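Local coordinates for protein alpha-L-arabinofuranosidase B (Aspergillus kawachii, PDB 6SXT) that hydrolytically releases terminal non-reducing alpha-L-arabinofuranosyl residues from arabinoxylan, arabinan and related plant polysaccharides and oligosaccharides, at residues N306-Q309 against E310-A314. Sequence-based numbering, arbitrary orientation.
Sequences NSVQ and ENIVA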
loop_
_atom_site.group_PDB
_atom_site.type_symbol
_atom_site.label_atom_id
_atom_site.label_comp_id
_atom_site.label_asym_id
_atom_site.label_seq_id
_atom_site.Cartn_x
_atom_site.Cartn_y
_atom_site.Cartn_z
ATOM N N ASN A 306 -0.759 23.995 -9.027
ATOM C CA ASN A 306 -2.172 24.272 -8.742
ATOM C C ASN A 306 -3.047 23.677 -9.860
ATOM O O ASN A 306 -4.108 23.164 -9.544
ATOM C CB ASN A 306 -2.403 25.774 -8.628
ATOM C CG ASN A 306 -1.736 26.406 -7.412
ATOM O OD1 ASN A 306 -1.396 25.725 -6.434
ATOM N ND2 ASN A 306 -1.591 27.754 -7.465
ATOM N N SER A 307 -2.605 23.771 -11.090
ATOM C CA SER A 307 -3.363 23.232 -12.251
ATOM C C SER A 307 -3.404 21.706 -12.122
ATOM O O SER A 307 -4.429 21.093 -12.427
ATOM C CB SER A 307 -2.803 23.673 -13.571
ATOM O OG SER A 307 -3.081 25.077 -13.737
ATOM N N VAL A 308 -2.272 21.097 -11.776
ATOM C CA VAL A 308 -2.224 19.624 -11.526
ATOM C C VAL A 308 -3.223 19.239 -10.437
ATOM O O VAL A 308 -3.984 18.269 -10.578
ATOM C CB VAL A 308 -0.797 19.183 -11.175
ATOM C CG1 VAL A 308 -0.783 17.733 -10.704
ATOM C CG2 VAL A 308 0.113 19.375 -12.372
ATOM N N GLN A 309 -3.270 19.980 -9.317
ATOM C CA GLN A 309 -4.188 19.689 -8.204
ATOM C C GLN A 309 -5.650 19.819 -8.670
ATOM O O GLN A 309 -6.442 18.975 -8.316
ATOM C CB GLN A 309 -3.877 20.565 -6.990
ATOM C CG GLN A 309 -4.969 20.587 -5.963
ATOM C CD GLN A 309 -5.266 19.306 -5.236
ATOM O OE1 GLN A 309 -6.262 19.217 -4.479
ATOM N NE2 GLN A 309 -4.395 18.358 -5.373
ATOM N N GLU A 310 -5.939 20.813 -9.522
ATOM C CA GLU A 310 -7.310 20.967 -10.077
ATOM C C GLU A 310 -7.665 19.725 -10.911
ATOM O O GLU A 310 -8.787 19.221 -10.781
ATOM C CB GLU A 310 -7.352 22.238 -10.918
ATOM C CG GLU A 310 -8.726 22.541 -11.442
ATOM C CD GLU A 310 -8.835 23.904 -12.140
ATOM O OE1 GLU A 310 -7.775 24.522 -12.420
ATOM O OE2 GLU A 310 -9.971 24.314 -12.408
ATOM N N ASN A 311 -6.709 19.195 -11.645
ATOM C CA ASN A 311 -6.884 17.981 -12.463
ATOM C C ASN A 311 -7.161 16.794 -11.536
ATOM O O ASN A 311 -8.066 15.993 -11.825
ATOM C CB ASN A 311 -5.701 17.818 -13.374
ATOM C CG ASN A 311 -5.802 16.564 -14.198
ATOM O OD1 ASN A 311 -5.562 15.461 -13.680
ATOM N ND2 ASN A 311 -6.231 16.714 -15.442
ATOM N N ILE A 312 -6.358 16.616 -10.488
ATOM C CA ILE A 312 -6.549 15.521 -9.508
ATOM C C ILE A 312 -7.946 15.583 -8.921
ATOM O O ILE A 312 -8.645 14.574 -8.879
ATOM C CB ILE A 312 -5.433 15.574 -8.456
ATOM C CG1 ILE A 312 -4.085 15.271 -9.070
ATOM C CG2 ILE A 312 -5.769 14.586 -7.366
ATOM C CD1 ILE A 312 -2.924 15.653 -8.168
ATOM N N VAL A 313 -8.383 16.742 -8.470
ATOM C CA VAL A 313 -9.721 16.919 -7.879
ATOM C C VAL A 313 -10.761 16.494 -8.936
ATOM O O VAL A 313 -11.725 15.772 -8.580
ATOM C CB VAL A 313 -9.940 18.360 -7.392
ATOM C CG1 VAL A 313 -11.396 18.612 -7.041
ATOM C CG2 VAL A 313 -9.060 18.636 -6.176
ATOM N N ALA A 314 -10.565 16.872 -10.165
ATOM C CA ALA A 314 -11.563 16.521 -11.218
ATOM C C ALA A 314 -11.553 15.030 -11.522
ATOM O O ALA A 314 -12.559 14.535 -12.089
ATOM C CB ALA A 314 -11.325 17.337 -12.459
#
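Four successive i to i+4 backbone hydrogen bonds join Asn306-Gln309 to Glu310-Ala314 as consecutive turns of one alpha-helix, running from Glu310 N to Asn306 O (3.0 Å), Asn311 N to Ser307 O, Ile312 N to Val308 O, and Val313 N to Gln309 O. The last of these is nearly straight, with an N-H...O angle of 169°. On the buried side, Val308 and Ile312 stand one turn apart and meet through their branch ends, Val308 CG1 lying 3.9 Å from Ile312 CD1. CG1 of Ile312 sits anti to its carbonyl carbon and passes close to the preceding turn, 3.4 Å from Val308 O, before the extended chi2 carries CD1 on to the valine. Both segments belong to helix 302-315 of the catalytic domain, which packs against the beta-sandwich of this concanavalin-like fold, away from the active site. Val308 and Ile312 both rest on Tyr148 of strand 145-152, and Ile312 also reaches Val150; Val308 additionally touches Ile7 and Tyr8 of helix 4-10. A second i to i+4 pair is formed by Gln309 and Val313. With CG of Gln309 turned opposite the backbone N (chi1 165°), the chain bends at chi2 (66°) and brings CD to 4.0 Å from Val313 CG2, while the same side chain touches Leu251 of strand 250-257. Val313 CG2 also lies 3.4 Å from Gln309 O, beside the hydrogen bond from Val313 N to that oxygen. Polar side chains tie the helix to its surroundings: Asn306 OD1 accepts a hydrogen bond from Arg242, and Asn311 OD1 takes one from Arg23, a loop residue that the Ile312 side chain also touches.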